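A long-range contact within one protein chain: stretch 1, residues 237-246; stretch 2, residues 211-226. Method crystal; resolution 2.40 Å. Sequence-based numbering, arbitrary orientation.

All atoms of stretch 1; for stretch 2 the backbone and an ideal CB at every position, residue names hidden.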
# COMPACT_ATOMS: atom_id res chain seq x y z
N LEU H 237 -2.30 31.31 -28.54
CA LEU H 237 -0.97 30.78 -28.24
C LEU H 237 -0.83 29.42 -28.86
O LEU H 237 0.18 29.11 -29.48
CB LEU H 237 -0.74 30.68 -26.74
CG LEU H 237 0.71 30.32 -26.40
CD1 LEU H 237 1.60 31.54 -26.57
CD2 LEU H 237 0.83 29.77 -25.00
N PHE H 238 -1.86 28.60 -28.72
CA PHE H 238 -1.80 27.29 -29.34
C PHE H 238 -1.52 27.36 -30.86
O PHE H 238 -0.73 26.56 -31.38
CB PHE H 238 -3.07 26.48 -29.08
CG PHE H 238 -3.12 25.21 -29.89
CD1 PHE H 238 -2.49 24.07 -29.44
CD2 PHE H 238 -3.76 25.19 -31.13
CE1 PHE H 238 -2.52 22.91 -30.20
CE2 PHE H 238 -3.79 24.04 -31.88
CZ PHE H 238 -3.17 22.89 -31.42
N ASP H 239 -2.19 28.27 -31.56
CA ASP H 239 -2.01 28.41 -33.01
C ASP H 239 -0.57 28.75 -33.39
O ASP H 239 0.02 28.14 -34.29
CB ASP H 239 -2.96 29.46 -33.59
CG ASP H 239 -4.41 29.01 -33.54
OD1 ASP H 239 -4.62 27.79 -33.71
OD2 ASP H 239 -5.31 29.84 -33.29
N GLU H 240 -0.01 29.72 -32.68
CA GLU H 240 1.35 30.12 -32.91
C GLU H 240 2.29 28.96 -32.61
O GLU H 240 3.20 28.67 -33.40
CB GLU H 240 1.67 31.34 -32.05
CG GLU H 240 3.09 31.86 -32.24
CD GLU H 240 3.47 32.89 -31.19
OE1 GLU H 240 4.68 33.16 -31.02
OE2 GLU H 240 2.54 33.42 -30.53
N LEU H 241 2.04 28.26 -31.50
CA LEU H 241 2.91 27.15 -31.08
C LEU H 241 2.78 25.93 -31.98
O LEU H 241 3.71 25.17 -32.14
CB LEU H 241 2.62 26.76 -29.62
CG LEU H 241 3.61 25.79 -28.96
CD1 LEU H 241 5.06 26.27 -29.14
CD2 LEU H 241 3.28 25.60 -27.47
N LEU H 242 1.60 25.74 -32.56
CA LEU H 242 1.42 24.68 -33.54
C LEU H 242 2.48 24.82 -34.63
O LEU H 242 3.14 23.83 -35.01
CB LEU H 242 0.02 24.79 -34.15
CG LEU H 242 -0.76 23.58 -34.67
CD1 LEU H 242 -1.48 23.99 -35.92
CD2 LEU H 242 0.09 22.35 -34.93
N ASP H 243 2.63 26.05 -35.15
CA ASP H 243 3.55 26.31 -36.26
C ASP H 243 5.00 26.19 -35.84
O ASP H 243 5.80 25.48 -36.48
CB ASP H 243 3.28 27.69 -36.91
CG ASP H 243 1.93 27.74 -37.65
OD1 ASP H 243 1.53 26.71 -38.25
OD2 ASP H 243 1.25 28.78 -37.60
N VAL H 244 5.34 26.87 -34.76
CA VAL H 244 6.68 26.78 -34.20
C VAL H 244 7.12 25.33 -34.03
O VAL H 244 8.25 24.97 -34.37
CB VAL H 244 6.76 27.57 -32.87
CG1 VAL H 244 7.98 27.14 -32.05
CG2 VAL H 244 6.78 29.07 -33.13
N SER H 245 6.19 24.48 -33.57
CA SER H 245 6.49 23.08 -33.23
C SER H 245 6.76 22.21 -34.46
O SER H 245 7.70 21.42 -34.49
CB SER H 245 5.38 22.44 -32.39
OG SER H 245 5.22 23.10 -31.16
N ILE H 246 5.90 22.34 -35.46
CA ILE H 246 6.10 21.63 -36.70
C ILE H 246 7.49 21.98 -37.22
O ILE H 246 8.26 21.11 -37.58
CB ILE H 246 5.03 21.99 -37.75
CG1 ILE H 246 3.62 21.62 -37.23
CG2 ILE H 246 5.33 21.32 -39.10
CD1 ILE H 246 2.48 22.02 -38.17
N UNK H 211 2.39 21.84 -19.71
CA UNK H 211 3.05 21.66 -20.98
C UNK H 211 2.11 21.36 -22.15
O UNK H 211 0.92 21.06 -21.98
CB UNK H 211 4.07 20.53 -20.85
N UNK H 212 2.69 21.44 -23.34
CA UNK H 212 1.99 21.05 -24.56
C UNK H 212 2.99 20.29 -25.42
O UNK H 212 4.12 20.73 -25.62
CB UNK H 212 1.42 22.26 -25.30
N UNK H 213 2.59 19.12 -25.87
CA UNK H 213 3.42 18.30 -26.74
C UNK H 213 2.74 18.13 -28.10
O UNK H 213 1.56 17.78 -28.17
CB UNK H 213 3.69 16.94 -26.10
N UNK H 214 3.48 18.36 -29.17
CA UNK H 214 2.98 18.11 -30.52
C UNK H 214 3.96 17.21 -31.24
O UNK H 214 5.16 17.50 -31.27
CB UNK H 214 2.77 19.42 -31.29
N UNK H 215 3.46 16.14 -31.83
CA UNK H 215 4.29 15.23 -32.60
C UNK H 215 3.93 15.21 -34.08
O UNK H 215 2.77 15.13 -34.46
CB UNK H 215 4.18 13.82 -32.02
N UNK H 216 4.95 15.26 -34.92
CA UNK H 216 4.73 15.21 -36.35
C UNK H 216 5.46 14.06 -37.02
O UNK H 216 6.41 13.50 -36.46
CB UNK H 216 5.16 16.53 -36.99
N UNK H 217 5.00 13.70 -38.21
CA UNK H 217 5.68 12.73 -39.05
C UNK H 217 6.58 13.44 -40.07
O UNK H 217 6.74 14.67 -40.03
CB UNK H 217 4.66 11.84 -39.76
N UNK H 218 7.17 12.64 -40.95
CA UNK H 218 7.99 13.06 -42.10
C UNK H 218 7.48 14.27 -42.90
O UNK H 218 8.25 15.13 -43.30
CB UNK H 218 8.12 11.88 -43.06
N UNK H 219 6.19 14.27 -43.19
CA UNK H 219 5.59 15.26 -44.06
C UNK H 219 4.98 16.39 -43.30
O UNK H 219 4.14 17.10 -43.85
CB UNK H 219 4.53 14.61 -44.95
N UNK H 220 5.35 16.54 -42.03
CA UNK H 220 4.82 17.62 -41.19
C UNK H 220 3.34 17.47 -40.82
O UNK H 220 2.72 18.41 -40.35
CB UNK H 220 5.02 18.96 -41.91
N UNK H 221 2.76 16.30 -41.05
CA UNK H 221 1.45 16.04 -40.47
C UNK H 221 1.58 15.90 -38.98
O UNK H 221 2.56 15.31 -38.48
CB UNK H 221 0.81 14.79 -41.07
N UNK H 222 0.62 16.46 -38.26
CA UNK H 222 0.55 16.27 -36.83
C UNK H 222 -0.02 14.87 -36.62
O UNK H 222 -1.01 14.48 -37.25
CB UNK H 222 -0.30 17.35 -36.15
N UNK H 223 0.62 14.12 -35.73
CA UNK H 223 0.34 12.70 -35.58
C UNK H 223 -0.07 12.37 -34.13
O UNK H 223 -0.74 11.37 -33.86
CB UNK H 223 1.56 11.88 -35.99
N UNK H 224 0.30 13.25 -33.21
CA UNK H 224 -0.12 13.10 -31.82
C UNK H 224 -0.02 14.45 -31.16
O UNK H 224 0.86 15.24 -31.49
CB UNK H 224 0.72 12.06 -31.08
N UNK H 225 -0.92 14.75 -30.24
CA UNK H 225 -0.76 15.94 -29.42
C UNK H 225 -1.27 15.64 -28.02
O UNK H 225 -2.17 14.83 -27.83
CB UNK H 225 -1.50 17.14 -30.03
N UNK H 226 -0.70 16.34 -27.05
CA UNK H 226 -1.04 16.14 -25.67
C UNK H 226 -0.82 17.42 -24.88
O UNK H 226 0.32 17.89 -24.74
CB UNK H 226 -0.22 14.99 -25.08

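The backbone of stretch 2 is a hairpin: strand 211-216, a type I turn from 217 to 220, and strand 222-226. The helix of stretch 1 lies over it, its axis 8.8 Å from that of the first strand and at 46° to it, so alternate CB atoms of that strand should meet the helix.

Position 211 has nothing of stretch 1 within 5.5 Å of its ideal CB, so many residues would fit; it is Thr211.

At 212 the CB points toward the helix, 4.4 Å from Leu241 CD2, with the Phe238 ring nearby. Leucine, isoleucine, valine or methionine would suit this apolar surface. Leu212 CD1 lies 3.7 Å from Leu241 CD2 and 4.2 Å from Phe238 CD1. A water donates to Ser245 OG, with 3.1 Å between the water O and OG, and weakly to Leu212 O, 3.3 Å from the water O.

Position 213 points away, and extended angles of -117/131 would accept a beta-branched residue. Thr213 pairs its backbone with 226 in both directions.

At 214 the CB points toward the helix again, 4.1 Å from Ser245 CB and 5.4 Å from Leu242 CD2. A side chain extending along the helix surface beside Leu241, Leu242 and Ser245 would fit well, so isoleucine, leucine or methionine are plausible. Ile214 (chi1 m, chi2 t) sends CD1 to 3.9 Å from Leu242 CA, 4.1 Å from Leu241 O and 3.7 Å from Ser245 OG. Ser245 OG donates to Leu241 O across 2.7 Å, so the polar group beside the methyl is already engaged within the helix.

Position 215 points away, so stretch 1 does not restrict the choice, and the extended backbone would take a beta-branched residue; it is Thr215.

At 216 the CB points toward the helix, 5.2 Å from Ile246 CA; Ile246 O lies 5.6 Å from the ideal CB, within reach of a short polar side chain through a water. Threonine, serine or valine could serve. Thr216 CG2 lies 4.1 Å from Ile246 CG1, and OG1 donates to a water O 2.7 Å away, which donates to Ile246 O, 2.7 Å from the water O.

Position 217 is out of reach, but the turn would suit a small acceptor: Asp217 OD1 accepts from the backbone N of 219, 2.9 Å away. At 218 and 219, with nothing of stretch 1 near, many polar residues would do; they are Lys218 and Asp219.

At 220, phi/psi of 70/14 is left-handed, favouring glycine, asparagine or aspartate. Asp220 CB packs 3.6 Å from Ile246 CG2, and OD1 accepts from the same water, 3.1 Å from the water O.

At 221 the CB points away, so many side chains would serve; it is Asn221.

At 222 the CB lies 5.2 Å from Leu242 CD2, suiting a compact apolar group. Val222 CG2 reaches Leu242 CD2 at 3.9 Å.

Stretch 1 sets no preference at 223 and 224, both out of reach; they are Val223 and Ala224.

At 225 the CB points toward the helix from afar, so a long apolar side chain could bridge the gap to the Phe238 ring. Met225 CE meets the ring edge, a tight 3.0 Å from Phe238 CE1.

Position 226, also out of reach, is equally unrestricted; it is Gln226.

Stretch 2 211-226: TLTITTDKDDNVVAMQ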
# COMPACT_ATOMS: atom_id res chain seq x y z
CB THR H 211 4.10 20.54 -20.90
OG1 THR H 211 3.45 19.29 -20.67
CG2 THR H 211 5.13 20.81 -19.78
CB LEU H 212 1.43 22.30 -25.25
CG LEU H 212 0.42 22.30 -26.41
CD1 LEU H 212 1.09 22.60 -27.72
CD2 LEU H 212 -0.44 21.05 -26.51
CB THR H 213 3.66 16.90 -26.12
OG1 THR H 213 4.36 17.02 -24.89
CG2 THR H 213 4.47 16.06 -27.06
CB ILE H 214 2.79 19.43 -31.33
CG1 ILE H 214 1.70 20.28 -30.70
CG2 ILE H 214 2.39 19.12 -32.78
CD1 ILE H 214 1.75 21.71 -31.10
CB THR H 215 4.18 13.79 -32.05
OG1 THR H 215 4.33 13.84 -30.62
CG2 THR H 215 5.26 12.88 -32.68
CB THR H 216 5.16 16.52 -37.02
OG1 THR H 216 6.57 16.68 -36.83
CG2 THR H 216 4.44 17.71 -36.41
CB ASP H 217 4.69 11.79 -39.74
CG ASP H 217 3.82 12.49 -40.79
OD1 ASP H 217 4.13 13.62 -41.20
OD2 ASP H 217 2.80 11.89 -41.21
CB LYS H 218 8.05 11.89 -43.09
CG LYS H 218 9.36 11.20 -43.21
CD LYS H 218 9.26 10.18 -44.33
CE LYS H 218 7.86 9.60 -44.37
NZ LYS H 218 7.53 8.96 -45.67
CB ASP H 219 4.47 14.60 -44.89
CG ASP H 219 4.97 13.42 -45.70
OD1 ASP H 219 6.12 13.49 -46.20
OD2 ASP H 219 4.22 12.42 -45.83
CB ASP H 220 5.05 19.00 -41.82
CG ASP H 220 6.53 19.37 -41.93
OD1 ASP H 220 7.41 18.62 -41.47
OD2 ASP H 220 6.81 20.46 -42.47
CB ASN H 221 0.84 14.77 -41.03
CG ASN H 221 0.64 14.86 -42.51
OD1 ASN H 221 0.97 13.94 -43.24
ND2 ASN H 221 0.12 15.99 -42.97
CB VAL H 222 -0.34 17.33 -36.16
CG1 VAL H 222 -0.44 17.06 -34.67
CG2 VAL H 222 0.22 18.74 -36.42
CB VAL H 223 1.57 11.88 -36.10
CG1 VAL H 223 2.10 10.90 -35.09
CG2 VAL H 223 1.26 11.20 -37.46
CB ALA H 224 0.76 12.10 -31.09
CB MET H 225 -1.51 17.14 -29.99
CG MET H 225 -1.15 17.54 -31.42
SD MET H 225 -2.30 18.79 -32.07
CE MET H 225 -1.71 20.16 -31.15
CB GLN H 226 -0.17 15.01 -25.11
CG GLN H 226 -0.32 14.75 -23.61
CD GLN H 226 -1.65 14.14 -23.27
OE1 GLN H 226 -2.21 13.34 -24.04
NE2 GLN H 226 -2.16 14.51 -22.10
O HOH W 1 5.46 22.28 -28.22
O HOH W 2 7.61 18.66 -38.37
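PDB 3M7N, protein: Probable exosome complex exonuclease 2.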